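PDB 3H9P: putative triphosphoribosyl-dephospho-coA synthase from Archaeoglobus fulgidus DSM 4304, which is of unknown function but belongs to the CitG family and may therefore bind ATP and act as a triphosphoribosyl-dephospho-CoA synthase. Local coordinates for residues Ala21-Ala26 against Leu41-Glu46; Leu28-Lys33 against Pro66-Trp71; Asp94-Leu99 against Lys121-Ile126; Asn144-Glu149 against Ile232-Ala237. All blocks are in the same frame, centred on the assembly; numbering follows the deposited sequence.

Contact 1 of 4, residues Ala21-Ala26 against Leu41-Glu46; sequences AGAFPA and LRAVKE
OE1 of Glu46 accepts a hydrogen bond from the backbone N of Ala26 at 3.2 Å. The bond is bent (N-H...O angle 136°), meeting OE1 on its syn side, 30° out of the carboxylate plane. Beyond CG the Glu46 chain is extended (chi2 -175°), which carries CD forward to the N-terminal end of helix 24-33. Ala26 N lies in the first turn, so a negative group here would probably be stabilised by the helix dipole. An alanine in place of Glu46 would probably leave Ala26 N without this acceptor and open a gap beside Pro25.

Helices 24-33 and 36-46 follow each other in this all-helical fold, and small residues let the chain just before the former come close to the latter, with Ala23 CA and Ala43 CA 5.0 Å apart. The apolar part is built from methyl groups: Ala43 CB sits 4.1 Å from Ala23 CB and equally close to Ala26 CB. Phe61 of helix 58-68 packs on Ala23 and Ala43. The Pro25 ring packs against OE1 of Glu46, CB lying 3.5 Å from it. Arg42 offers CB to Ala26, its guanidinium forming a salt bridge with Glu29.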
loop_
_atom_site.group_PDB
_atom_site.type_symbol
_atom_site.label_atom_id
_atom_site.label_comp_id
_atom_site.label_asym_id
_atom_site.label_seq_id
_atom_site.Cartn_x
_atom_site.Cartn_y
_atom_site.Cartn_z
ATOM N N ALA A 21 -16.869 -11.244 20.016
ATOM C CA ALA A 21 -18.074 -11.235 20.855
ATOM C C ALA A 21 -18.149 -10.038 21.809
ATOM O O ALA A 21 -19.233 -9.655 22.258
ATOM C CB ALA A 21 -18.172 -12.516 21.631
ATOM N N GLY A 22 -16.999 -9.460 22.134
ATOM C CA GLY A 22 -16.977 -8.178 22.812
ATOM C C GLY A 22 -17.622 -7.116 21.939
ATOM O O GLY A 22 -18.052 -6.100 22.456
ATOM N N ALA A 23 -17.712 -7.347 20.618
ATOM C CA ALA A 23 -18.312 -6.368 19.705
ATOM C C ALA A 23 -19.804 -6.573 19.423
ATOM O O ALA A 23 -20.450 -5.841 18.608
ATOM C CB ALA A 23 -17.528 -6.322 18.385
ATOM N N PHE A 24 -20.366 -7.581 20.055
ATOM C CA PHE A 24 -21.749 -7.889 19.790
ATOM C C PHE A 24 -22.721 -6.675 19.947
ATOM O O PHE A 24 -23.558 -6.476 19.087
ATOM C CB PHE A 24 -22.180 -9.069 20.646
ATOM C CG PHE A 24 -23.472 -9.668 20.228
ATOM C CD1 PHE A 24 -23.511 -10.577 19.188
ATOM C CD2 PHE A 24 -24.653 -9.327 20.893
ATOM C CE1 PHE A 24 -24.749 -11.138 18.798
ATOM C CE2 PHE A 24 -25.868 -9.902 20.559
ATOM C CZ PHE A 24 -25.923 -10.809 19.513
ATOM N N PRO A 25 -22.597 -5.873 21.028
ATOM C CA PRO A 25 -23.447 -4.676 21.082
ATOM C C PRO A 25 -23.311 -3.728 19.877
ATOM O O PRO A 25 -24.323 -3.167 19.439
ATOM C CB PRO A 25 -23.003 -3.952 22.371
ATOM C CG PRO A 25 -22.432 -5.037 23.242
ATOM C CD PRO A 25 -21.796 -6.041 22.263
ATOM N N ALA A 26 -22.088 -3.536 19.369
ATOM C CA ALA A 26 -21.857 -2.768 18.142
ATOM C C ALA A 26 -22.577 -3.401 16.958
ATOM O O ALA A 26 -23.174 -2.702 16.140
ATOM C CB ALA A 26 -20.349 -2.707 17.829
ATOM N N LEU A 41 -15.958 1.420 13.403
ATOM C CA LEU A 41 -15.284 2.177 14.452
ATOM C C LEU A 41 -15.706 1.818 15.890
ATOM O O LEU A 41 -14.862 1.693 16.782
ATOM C CB LEU A 41 -15.398 3.690 14.183
ATOM C CG LEU A 41 -14.799 4.654 15.214
ATOM C CD1 LEU A 41 -13.290 4.563 15.245
ATOM C CD2 LEU A 41 -15.227 6.113 14.972
ATOM N N ARG A 42 -17.011 1.638 16.095
ATOM C CA ARG A 42 -17.561 1.179 17.364
ATOM C C ARG A 42 -17.103 -0.238 17.664
ATOM O O ARG A 42 -16.636 -0.526 18.783
ATOM C CB ARG A 42 -19.085 1.261 17.338
ATOM C CG ARG A 42 -19.592 2.597 17.933
ATOM C CD ARG A 42 -20.790 3.225 17.208
ATOM N NE ARG A 42 -21.009 4.595 17.664
ATOM C CZ ARG A 42 -21.817 4.953 18.669
ATOM N NH1 ARG A 42 -22.514 4.042 19.340
ATOM N NH2 ARG A 42 -21.933 6.240 19.004
ATOM N N ALA A 43 -17.205 -1.117 16.678
ATOM C CA ALA A 43 -16.763 -2.492 16.871
ATOM C C ALA A 43 -15.334 -2.499 17.349
ATOM O O ALA A 43 -14.998 -3.214 18.285
ATOM C CB ALA A 43 -16.923 -3.342 15.577
ATOM N N VAL A 44 -14.502 -1.681 16.714
ATOM C CA VAL A 44 -13.081 -1.666 17.042
ATOM C C VAL A 44 -12.850 -1.122 18.436
ATOM O O VAL A 44 -12.100 -1.707 19.216
ATOM C CB VAL A 44 -12.237 -0.862 15.994
ATOM C CG1 VAL A 44 -10.814 -0.650 16.489
ATOM C CG2 VAL A 44 -12.240 -1.566 14.663
ATOM N N LYS A 45 -13.469 0.017 18.747
ATOM C CA LYS A 45 -13.316 0.577 20.085
ATOM C C LYS A 45 -13.825 -0.431 21.116
ATOM O O LYS A 45 -13.195 -0.645 22.149
ATOM C CB LYS A 45 -14.044 1.902 20.207
ATOM C CG LYS A 45 -13.397 3.039 19.433
ATOM C CD LYS A 45 -14.148 4.337 19.677
ATOM C CE LYS A 45 -13.573 5.478 18.885
ATOM N NZ LYS A 45 -14.047 6.786 19.424
ATOM N N GLU A 46 -14.924 -1.104 20.808
ATOM C CA GLU A 46 -15.568 -1.956 21.804
ATOM C C GLU A 46 -14.750 -3.163 22.196
ATOM O O GLU A 46 -14.440 -3.349 23.365
ATOM C CB GLU A 46 -16.970 -2.387 21.364
ATOM C CG GLU A 46 -18.034 -1.474 21.890
ATOM C CD GLU A 46 -19.447 -1.936 21.581
ATOM O OE1 GLU A 46 -19.700 -3.173 21.458
ATOM O OE2 GLU A 46 -20.316 -1.027 21.480
#

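Contact 2 of 4, residues Leu28-Lys33 against Pro66-Trp71; sequences LEVAEK and PLISSW
Trp71 and Ala31 form the polar link between helix 24-33 and the type I beta turn Ile68-Trp71 next to helix 58-68 in this all-helical fold. The indole NE1 donates to the carbonyl O of Ala31 over 2.9 Å, with an N-H...O angle of 155°. The acceptor lies at the ring edge and close to the indole plane, while seen from the carbonyl the donor is tilted 30° from its plane. A chi1 of 64° sets CG of Trp71 between its own backbone N and carbonyl carbon, and the ring carried on CG turns its CD1 and NE1 atoms to Ala31. As part of the last turn of the helix, Ala31 O gains in Trp71 a partner from another part of the chain.

Apolar contacts flank this bond. Ala31 CB touches the pyrrole part of the indole and is 3.3 Å from CD1, so one small residue meets Trp71 through both its methyl and its carbonyl. Deeper in, CG1 of Val30, anti to the backbone N, is directed at the backbone of the turn and comes within 3.6 Å of Ser69 N. The same methyl is 4.0 Å from Ile68 CG2, which also lies near Ala31. Phe241 of helix 230-246 packs on Ile68, and Ile36 touches Ser69.

A side-chain bond within the second segment completes the polar set: Ser69 OG donates to Pro66 O over 2.8 Å.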
loop_
_atom_site.group_PDB
_atom_site.type_symbol
_atom_site.label_atom_id
_atom_site.label_comp_id
_atom_site.label_asym_id
_atom_site.label_seq_id
_atom_site.Cartn_x
_atom_site.Cartn_y
_atom_site.Cartn_z
ATOM N N LEU A 28 -25.286 -5.294 17.018
ATOM C CA LEU A 28 -26.732 -5.023 17.162
ATOM C C LEU A 28 -27.066 -3.590 16.724
ATOM O O LEU A 28 -28.071 -3.340 16.041
ATOM C CB LEU A 28 -27.212 -5.291 18.586
ATOM C CG LEU A 28 -27.152 -6.746 19.104
ATOM C CD1 LEU A 28 -27.693 -6.849 20.511
ATOM C CD2 LEU A 28 -27.905 -7.710 18.162
ATOM N N GLU A 29 -26.182 -2.665 17.060
ATOM C CA GLU A 29 -26.338 -1.305 16.583
ATOM C C GLU A 29 -26.307 -1.184 15.031
ATOM O O GLU A 29 -27.154 -0.528 14.450
ATOM C CB GLU A 29 -25.335 -0.396 17.280
ATOM C CG GLU A 29 -25.349 0.995 16.812
ATOM C CD GLU A 29 -24.736 1.968 17.836
ATOM O OE1 GLU A 29 -23.827 1.559 18.611
ATOM O OE2 GLU A 29 -25.193 3.135 17.868
ATOM N N VAL A 30 -25.352 -1.860 14.389
ATOM C CA VAL A 30 -25.270 -1.933 12.946
ATOM C C VAL A 30 -26.540 -2.507 12.328
ATOM O O VAL A 30 -27.073 -1.946 11.341
ATOM C CB VAL A 30 -23.993 -2.753 12.528
ATOM C CG1 VAL A 30 -23.980 -3.092 11.041
ATOM C CG2 VAL A 30 -22.662 -2.027 13.001
ATOM N N ALA A 31 -27.036 -3.627 12.895
ATOM C CA ALA A 31 -28.289 -4.225 12.399
ATOM C C ALA A 31 -29.499 -3.259 12.452
ATOM O O ALA A 31 -30.378 -3.290 11.563
ATOM C CB ALA A 31 -28.605 -5.527 13.142
ATOM N N GLU A 32 -29.517 -2.403 13.475
ATOM C CA GLU A 32 -30.527 -1.359 13.654
ATOM C C GLU A 32 -30.315 -0.110 12.777
ATOM O O GLU A 32 -31.218 0.302 12.054
ATOM C CB GLU A 32 -30.562 -0.936 15.124
ATOM C CG GLU A 32 -31.797 -0.137 15.448
ATOM C CD GLU A 32 -31.704 0.638 16.734
ATOM O OE1 GLU A 32 -30.590 1.100 17.119
ATOM O OE2 GLU A 32 -32.775 0.804 17.355
ATOM N N LYS A 33 -29.130 0.496 12.837
ATOM C CA LYS A 33 -28.906 1.759 12.113
ATOM C C LYS A 33 -28.371 1.621 10.675
ATOM O O LYS A 33 -28.600 2.499 9.855
ATOM C CB LYS A 33 -28.015 2.730 12.912
ATOM C CG LYS A 33 -28.451 2.997 14.369
ATOM C CD LYS A 33 -27.529 4.061 14.971
ATOM C CE LYS A 33 -28.084 4.592 16.277
ATOM N NZ LYS A 33 -27.790 3.659 17.399
ATOM N N PRO A 66 -20.346 -4.626 7.079
ATOM C CA PRO A 66 -21.256 -4.449 5.927
ATOM C C PRO A 66 -22.246 -5.601 5.721
ATOM O O PRO A 66 -23.367 -5.343 5.269
ATOM C CB PRO A 66 -20.307 -4.380 4.730
ATOM C CG PRO A 66 -19.062 -3.910 5.278
ATOM C CD PRO A 66 -18.945 -4.543 6.648
ATOM N N LEU A 67 -21.832 -6.838 6.038
ATOM C CA LEU A 67 -22.749 -7.970 5.957
ATOM C C LEU A 67 -23.808 -7.886 7.037
ATOM O O LEU A 67 -24.956 -8.161 6.771
ATOM C CB LEU A 67 -22.019 -9.317 6.060
ATOM C CG LEU A 67 -20.861 -9.514 5.072
ATOM C CD1 LEU A 67 -19.998 -10.713 5.484
ATOM C CD2 LEU A 67 -21.302 -9.527 3.621
ATOM N N ILE A 68 -23.413 -7.486 8.251
ATOM C CA ILE A 68 -24.371 -7.343 9.318
ATOM C C ILE A 68 -25.389 -6.218 9.049
ATOM O O ILE A 68 -26.540 -6.292 9.458
ATOM C CB ILE A 68 -23.691 -7.223 10.678
ATOM C CG1 ILE A 68 -22.939 -8.559 10.949
ATOM C CG2 ILE A 68 -24.772 -6.929 11.785
ATOM C CD1 ILE A 68 -21.881 -8.561 12.064
ATOM N N SER A 69 -24.969 -5.196 8.323
ATOM C CA SER A 69 -25.854 -4.077 8.022
ATOM C C SER A 69 -26.957 -4.528 7.101
ATOM O O SER A 69 -27.993 -3.884 7.025
ATOM C CB SER A 69 -25.090 -2.908 7.391
ATOM O OG SER A 69 -24.872 -3.156 6.015
ATOM N N SER A 70 -26.725 -5.658 6.430
ATOM C CA SER A 70 -27.715 -6.269 5.522
ATOM C C SER A 70 -28.220 -7.631 6.029
ATOM O O SER A 70 -28.639 -8.481 5.229
ATOM C CB SER A 70 -27.085 -6.456 4.142
ATOM O OG SER A 70 -26.462 -5.259 3.709
ATOM N N TRP A 71 -28.175 -7.834 7.339
ATOM C CA TRP A 71 -28.564 -9.095 8.004
ATOM C C TRP A 71 -29.900 -9.718 7.596
ATOM O O TRP A 71 -30.066 -10.927 7.726
ATOM C CB TRP A 71 -28.580 -8.916 9.505
ATOM C CG TRP A 71 -29.592 -7.950 9.981
ATOM C CD1 TRP A 71 -29.446 -6.579 10.098
ATOM C CD2 TRP A 71 -30.914 -8.260 10.438
ATOM N NE1 TRP A 71 -30.621 -6.029 10.599
ATOM C CE2 TRP A 71 -31.528 -7.041 10.811
ATOM C CE3 TRP A 71 -31.640 -9.453 10.561
ATOM C CZ2 TRP A 71 -32.842 -6.984 11.285
ATOM C CZ3 TRP A 71 -32.923 -9.404 11.036
ATOM C CH2 TRP A 71 -33.528 -8.172 11.388
#

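Contact 3 of 4, residues Asp94-Leu99 against Lys121-Ile126; sequences DSLSVL and KTEEEI
Ser95 opens the contact with its CB, which rests 3.6 Å from CG2 of Ile126. Its hydroxyl serves a different purpose: OG is hydrogen-bonded to the carbonyl O of Ile131, so Ser95 presents a carbon to the neighbouring helix while its polar atom is satisfied. Next comes Leu96, one of two leucines that carry much of the packing. Its CD2 settles against the backbone of the opposing helix, 3.7 Å from Glu123 O, and also touches CB of Glu123. At 4.2 Å the same methyl reaches Ile126 CG2, which therefore has Ser95 and Leu96 as neighbours.

One turn further along, Leu99 directs its side chain at helix 118-129. A chi1 of -172° puts CG anti to the backbone N, and the methyl CD2 makes all three contacts. It lies 3.7 Å from Glu123 CG, 3.8 Å from Ile126 CD1, and a little farther from the methyl CG2 of Thr122. Trp136 of helix 133-138 packs on Leu99 and Ser95. The two segments run nearly antiparallel, their directions differing by 164° and their axes 10.0 Å apart, and form a helical hairpin across the intervening chain.

Helix 118-129 also faces the second subunit, where Lys138 of that chain forms salt bridges with Glu124 and Glu125. Within the hairpin, by contrast, the union rests on van der Waals contact, largely between aliphatic groups, with one methyl against a backbone carbonyl, so the fit probably depends on side-chain shape more than on any fixed bond geometry.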
loop_
_atom_site.group_PDB
_atom_site.type_symbol
_atom_site.label_atom_id
_atom_site.label_comp_id
_atom_site.label_asym_id
_atom_site.label_seq_id
_atom_site.Cartn_x
_atom_site.Cartn_y
_atom_site.Cartn_z
ATOM N N ASP A 94 -18.007 7.699 6.048
ATOM C CA ASP A 94 -17.773 6.273 6.343
ATOM C C ASP A 94 -16.312 5.889 6.162
ATOM O O ASP A 94 -15.742 5.133 6.946
ATOM C CB ASP A 94 -18.649 5.380 5.471
ATOM C CG ASP A 94 -20.105 5.509 5.816
ATOM O OD1 ASP A 94 -20.441 5.053 6.946
ATOM O OD2 ASP A 94 -20.889 6.101 4.994
ATOM N N SER A 95 -15.716 6.417 5.107
ATOM C CA SER A 95 -14.282 6.279 4.865
ATOM C C SER A 95 -13.426 6.807 5.994
ATOM O O SER A 95 -12.480 6.151 6.407
ATOM C CB SER A 95 -13.935 7.028 3.592
ATOM O OG SER A 95 -14.357 6.243 2.514
ATOM N N LEU A 96 -13.793 7.990 6.483
ATOM C CA LEU A 96 -13.090 8.672 7.563
ATOM C C LEU A 96 -13.180 7.873 8.881
ATOM O O LEU A 96 -12.177 7.687 9.569
ATOM C CB LEU A 96 -13.651 10.112 7.737
ATOM C CG LEU A 96 -13.315 11.135 6.641
ATOM C CD1 LEU A 96 -13.956 12.534 6.870
ATOM C CD2 LEU A 96 -11.802 11.298 6.488
ATOM N N SER A 97 -14.386 7.413 9.225
ATOM C CA SER A 97 -14.566 6.501 10.345
ATOM C C SER A 97 -13.742 5.232 10.157
ATOM O O SER A 97 -13.059 4.787 11.075
ATOM C CB SER A 97 -16.021 6.100 10.476
ATOM O OG SER A 97 -16.777 7.200 10.906
ATOM N N VAL A 98 -13.780 4.660 8.965
ATOM C CA VAL A 98 -13.019 3.454 8.785
ATOM C C VAL A 98 -11.516 3.713 8.986
ATOM O O VAL A 98 -10.839 2.924 9.661
ATOM C CB VAL A 98 -13.337 2.777 7.449
ATOM C CG1 VAL A 98 -12.334 1.674 7.124
ATOM C CG2 VAL A 98 -14.747 2.190 7.506
ATOM N N LEU A 99 -11.022 4.817 8.419
ATOM C CA LEU A 99 -9.637 5.240 8.573
ATOM C C LEU A 99 -9.224 5.482 10.039
ATOM O O LEU A 99 -8.185 4.991 10.493
ATOM C CB LEU A 99 -9.370 6.477 7.700
ATOM C CG LEU A 99 -7.929 6.977 7.564
ATOM C CD1 LEU A 99 -6.952 5.828 7.252
ATOM C CD2 LEU A 99 -7.852 8.024 6.464
ATOM N N LYS A 121 -3.385 14.045 5.428
ATOM C CA LYS A 121 -3.491 14.329 4.006
ATOM C C LYS A 121 -4.455 13.391 3.281
ATOM O O LYS A 121 -5.191 13.804 2.389
ATOM C CB LYS A 121 -2.098 14.334 3.371
ATOM C CG LYS A 121 -1.364 15.651 3.710
ATOM C CD LYS A 121 0.108 15.594 3.454
ATOM C CE LYS A 121 0.754 16.887 3.917
ATOM N NZ LYS A 121 2.155 16.954 3.468
ATOM N N THR A 122 -4.464 12.138 3.702
ATOM C CA THR A 122 -5.418 11.195 3.182
ATOM C C THR A 122 -6.833 11.600 3.573
ATOM O O THR A 122 -7.718 11.678 2.703
ATOM C CB THR A 122 -5.112 9.766 3.618
ATOM O OG1 THR A 122 -3.742 9.472 3.311
ATOM C CG2 THR A 122 -5.994 8.797 2.854
ATOM N N GLU A 123 -7.023 11.889 4.863
ATOM C CA GLU A 123 -8.323 12.298 5.372
ATOM C C GLU A 123 -8.805 13.516 4.613
ATOM O O GLU A 123 -9.970 13.600 4.230
ATOM C CB GLU A 123 -8.260 12.651 6.857
ATOM C CG GLU A 123 -8.061 11.479 7.791
ATOM C CD GLU A 123 -7.500 11.909 9.137
ATOM O OE1 GLU A 123 -7.077 13.078 9.279
ATOM O OE2 GLU A 123 -7.465 11.076 10.059
ATOM N N GLU A 124 -7.902 14.458 4.373
ATOM C CA GLU A 124 -8.344 15.686 3.738
ATOM C C GLU A 124 -8.721 15.482 2.269
ATOM O O GLU A 124 -9.625 16.139 1.787
ATOM C CB GLU A 124 -7.400 16.871 4.008
ATOM C CG GLU A 124 -6.138 16.976 3.179
ATOM C CD GLU A 124 -5.267 18.166 3.614
ATOM O OE1 GLU A 124 -5.057 19.093 2.791
ATOM O OE2 GLU A 124 -4.812 18.189 4.789
ATOM N N GLU A 125 -8.090 14.530 1.582
ATOM C CA GLU A 125 -8.481 14.240 0.197
ATOM C C GLU A 125 -9.726 13.382 0.089
ATOM O O GLU A 125 -10.549 13.590 -0.810
ATOM C CB GLU A 125 -7.332 13.654 -0.613
ATOM C CG GLU A 125 -6.246 14.644 -0.808
ATOM C CD GLU A 125 -6.733 15.940 -1.454
ATOM O OE1 GLU A 125 -7.351 15.865 -2.537
ATOM O OE2 GLU A 125 -6.496 17.027 -0.863
ATOM N N ILE A 126 -9.869 12.439 1.013
ATOM C CA ILE A 126 -11.143 11.752 1.169
ATOM C C ILE A 126 -12.284 12.752 1.295
ATOM O O ILE A 126 -13.216 12.737 0.493
ATOM C CB ILE A 126 -11.166 10.754 2.340
ATOM C CG1 ILE A 126 -10.226 9.582 2.032
ATOM C CG2 ILE A 126 -12.581 10.212 2.520
ATOM C CD1 ILE A 126 -9.810 8.813 3.252
#

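Contact 4 of 4, residues Asn144-Glu149 against Ile232-Ala237; sequences NLIARE and IADLTA
The carboxylate of Asp234 meets CD1 of Ile146 through OD2, at 3.9 Å, a contact of an oxygen with a methyl group. Glu149 brings its flat group against CD2 of Leu235, which touches CD and OE1 as well as the aliphatic CG, the last at 3.8 Å. A bend at chi2 (-70°) swings CD back. The Glu149 oxygens are held by Ile156 N and the hydroxyl of Ser157, so this buried carboxylate is satisfied beyond the contact. On the first segment, one face of the Arg148 guanidinium is covered by Leu145 CD2, nearer its border than its middle.

Helices 145-151 and 230-246 lie at the centre of the all-helical domain, where their short segments run roughly parallel at 29° with axes 11.2 Å apart. Asn144 is the N-cap of the first, its OD1 accepting from Ala147 N at 3.2 Å.

Leucine side chains bridge this spacing. CD1 of Leu145 meets CD1 of Leu235 at 3.9 Å, the two side chains crossing at about a right angle, and Ile232 CD1 approaches the same Leu145 methyl at 4.3 Å. An alanine in place of Leu235 would probably open a gap between the helices, depriving Leu145 CD1 and Glu149 CG of their nearest partner in the other segment. Phe185 packs on Leu145 from a loop, and Leu62 and Leu63 of helix 58-68 touch Ile146.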
loop_
_atom_site.group_PDB
_atom_site.type_symbol
_atom_site.label_atom_id
_atom_site.label_comp_id
_atom_site.label_asym_id
_atom_site.label_seq_id
_atom_site.Cartn_x
_atom_site.Cartn_y
_atom_site.Cartn_z
ATOM N N ASN A 144 -4.766 -6.528 -1.728
ATOM C CA ASN A 144 -5.658 -6.216 -0.612
ATOM C C ASN A 144 -6.986 -7.002 -0.715
ATOM O O ASN A 144 -7.942 -6.583 -1.377
ATOM C CB ASN A 144 -5.881 -4.693 -0.543
ATOM C CG ASN A 144 -6.572 -4.252 0.731
ATOM O OD1 ASN A 144 -7.283 -5.026 1.368
ATOM N ND2 ASN A 144 -6.411 -2.983 1.080
ATOM N N LEU A 145 -7.028 -8.146 -0.058
ATOM C CA LEU A 145 -8.172 -9.072 -0.122
ATOM C C LEU A 145 -9.477 -8.517 0.464
ATOM O O LEU A 145 -10.562 -8.743 -0.076
ATOM C CB LEU A 145 -7.798 -10.428 0.521
ATOM C CG LEU A 145 -6.570 -11.205 0.006
ATOM C CD1 LEU A 145 -6.350 -12.454 0.857
ATOM C CD2 LEU A 145 -6.660 -11.617 -1.470
ATOM N N ILE A 146 -9.401 -7.742 1.535
ATOM C CA ILE A 146 -10.635 -7.255 2.172
ATOM C C ILE A 146 -11.277 -6.193 1.286
ATOM O O ILE A 146 -12.515 -6.176 1.131
ATOM C CB ILE A 146 -10.377 -6.764 3.629
ATOM C CG1 ILE A 146 -10.173 -7.969 4.546
ATOM C CG2 ILE A 146 -11.497 -5.827 4.186
ATOM C CD1 ILE A 146 -9.295 -7.642 5.789
ATOM N N ALA A 147 -10.427 -5.343 0.692
ATOM C CA ALA A 147 -10.859 -4.245 -0.216
ATOM C C ALA A 147 -11.647 -4.787 -1.405
ATOM O O ALA A 147 -12.710 -4.298 -1.782
ATOM C CB ALA A 147 -9.619 -3.478 -0.727
ATOM N N ARG A 148 -11.065 -5.822 -1.976
ATOM C CA ARG A 148 -11.601 -6.603 -3.078
ATOM C C ARG A 148 -12.939 -7.309 -2.755
ATOM O O ARG A 148 -13.825 -7.334 -3.598
ATOM C CB ARG A 148 -10.493 -7.577 -3.442
ATOM C CG ARG A 148 -10.824 -8.838 -4.196
ATOM C CD ARG A 148 -9.548 -9.147 -4.878
ATOM N NE ARG A 148 -9.153 -10.529 -4.800
ATOM C CZ ARG A 148 -7.898 -10.925 -4.914
ATOM N NH1 ARG A 148 -6.924 -10.026 -5.046
ATOM N NH2 ARG A 148 -7.621 -12.218 -4.869
ATOM N N GLU A 149 -13.086 -7.865 -1.552
ATOM C CA GLU A 149 -14.396 -8.300 -1.029
ATOM C C GLU A 149 -15.405 -7.139 -0.913
ATOM O O GLU A 149 -16.615 -7.311 -1.130
ATOM C CB GLU A 149 -14.236 -8.913 0.380
ATOM C CG GLU A 149 -13.489 -10.222 0.396
ATOM C CD GLU A 149 -14.288 -11.341 -0.237
ATOM O OE1 GLU A 149 -15.163 -11.924 0.428
ATOM O OE2 GLU A 149 -14.055 -11.621 -1.410
ATOM N N ILE A 232 -6.548 -14.043 6.550
ATOM C CA ILE A 232 -7.094 -15.344 6.272
ATOM C C ILE A 232 -8.121 -15.714 7.341
ATOM O O ILE A 232 -9.238 -16.153 7.026
ATOM C CB ILE A 232 -5.972 -16.403 6.121
ATOM C CG1 ILE A 232 -4.962 -15.970 5.061
ATOM C CG2 ILE A 232 -6.565 -17.793 5.822
ATOM C CD1 ILE A 232 -5.606 -15.664 3.655
ATOM N N ALA A 233 -7.754 -15.508 8.599
ATOM C CA ALA A 233 -8.686 -15.668 9.696
ATOM C C ALA A 233 -9.873 -14.688 9.572
ATOM O O ALA A 233 -11.032 -15.075 9.810
ATOM C CB ALA A 233 -7.966 -15.488 11.033
ATOM N N ASP A 234 -9.601 -13.447 9.190
ATOM C CA ASP A 234 -10.679 -12.483 8.888
ATOM C C ASP A 234 -11.679 -13.087 7.905
ATOM O O ASP A 234 -12.888 -13.091 8.176
ATOM C CB ASP A 234 -10.131 -11.135 8.355
ATOM C CG ASP A 234 -9.348 -10.337 9.437
ATOM O OD1 ASP A 234 -9.560 -10.618 10.631
ATOM O OD2 ASP A 234 -8.539 -9.418 9.121
ATOM N N LEU A 235 -11.178 -13.643 6.787
ATOM C CA LEU A 235 -12.036 -14.182 5.730
ATOM C C LEU A 235 -12.723 -15.457 6.170
ATOM O O LEU A 235 -13.805 -15.817 5.677
ATOM C CB LEU A 235 -11.216 -14.436 4.468
ATOM C CG LEU A 235 -10.792 -13.159 3.725
ATOM C CD1 LEU A 235 -9.533 -13.385 2.870
ATOM C CD2 LEU A 235 -11.910 -12.606 2.855
ATOM N N THR A 236 -12.113 -16.157 7.113
ATOM C CA THR A 236 -12.737 -17.362 7.612
ATOM C C THR A 236 -14.002 -16.964 8.406
ATOM O O THR A 236 -15.037 -17.617 8.334
ATOM C CB THR A 236 -11.723 -18.128 8.445
ATOM O OG1 THR A 236 -10.675 -18.503 7.565
ATOM C CG2 THR A 236 -12.328 -19.399 9.114
ATOM N N ALA A 237 -13.911 -15.855 9.116
ATOM C CA ALA A 237 -15.003 -15.379 9.937
ATOM C C ALA A 237 -16.128 -14.862 9.088
ATOM O O ALA A 237 -17.280 -15.100 9.406
ATOM C CB ALA A 237 -14.510 -14.266 10.904
#

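Contact 4 lies deepest, its centre about 4 Å from that of the chain, whereas contacts 1, 2 and 3 lie about 14, 16 and 19 Å out; contact 2 is nonetheless buried, contacts 1 and 3 only partly. Contacts 1 and 2 share helix 24-33 and are joined by the Arg42-Glu29 salt bridge; each has one hydrogen bond between its segments, using a backbone N-H in contact 1 and a carbonyl in contact 2. Contacts 3 and 4 depend on aliphatic packing instead. Contact 3 touches contact 1 through Leu41 and Ser97 and borders the second subunit. Helix 58-68, part of contact 2, also packs against residues of the other three.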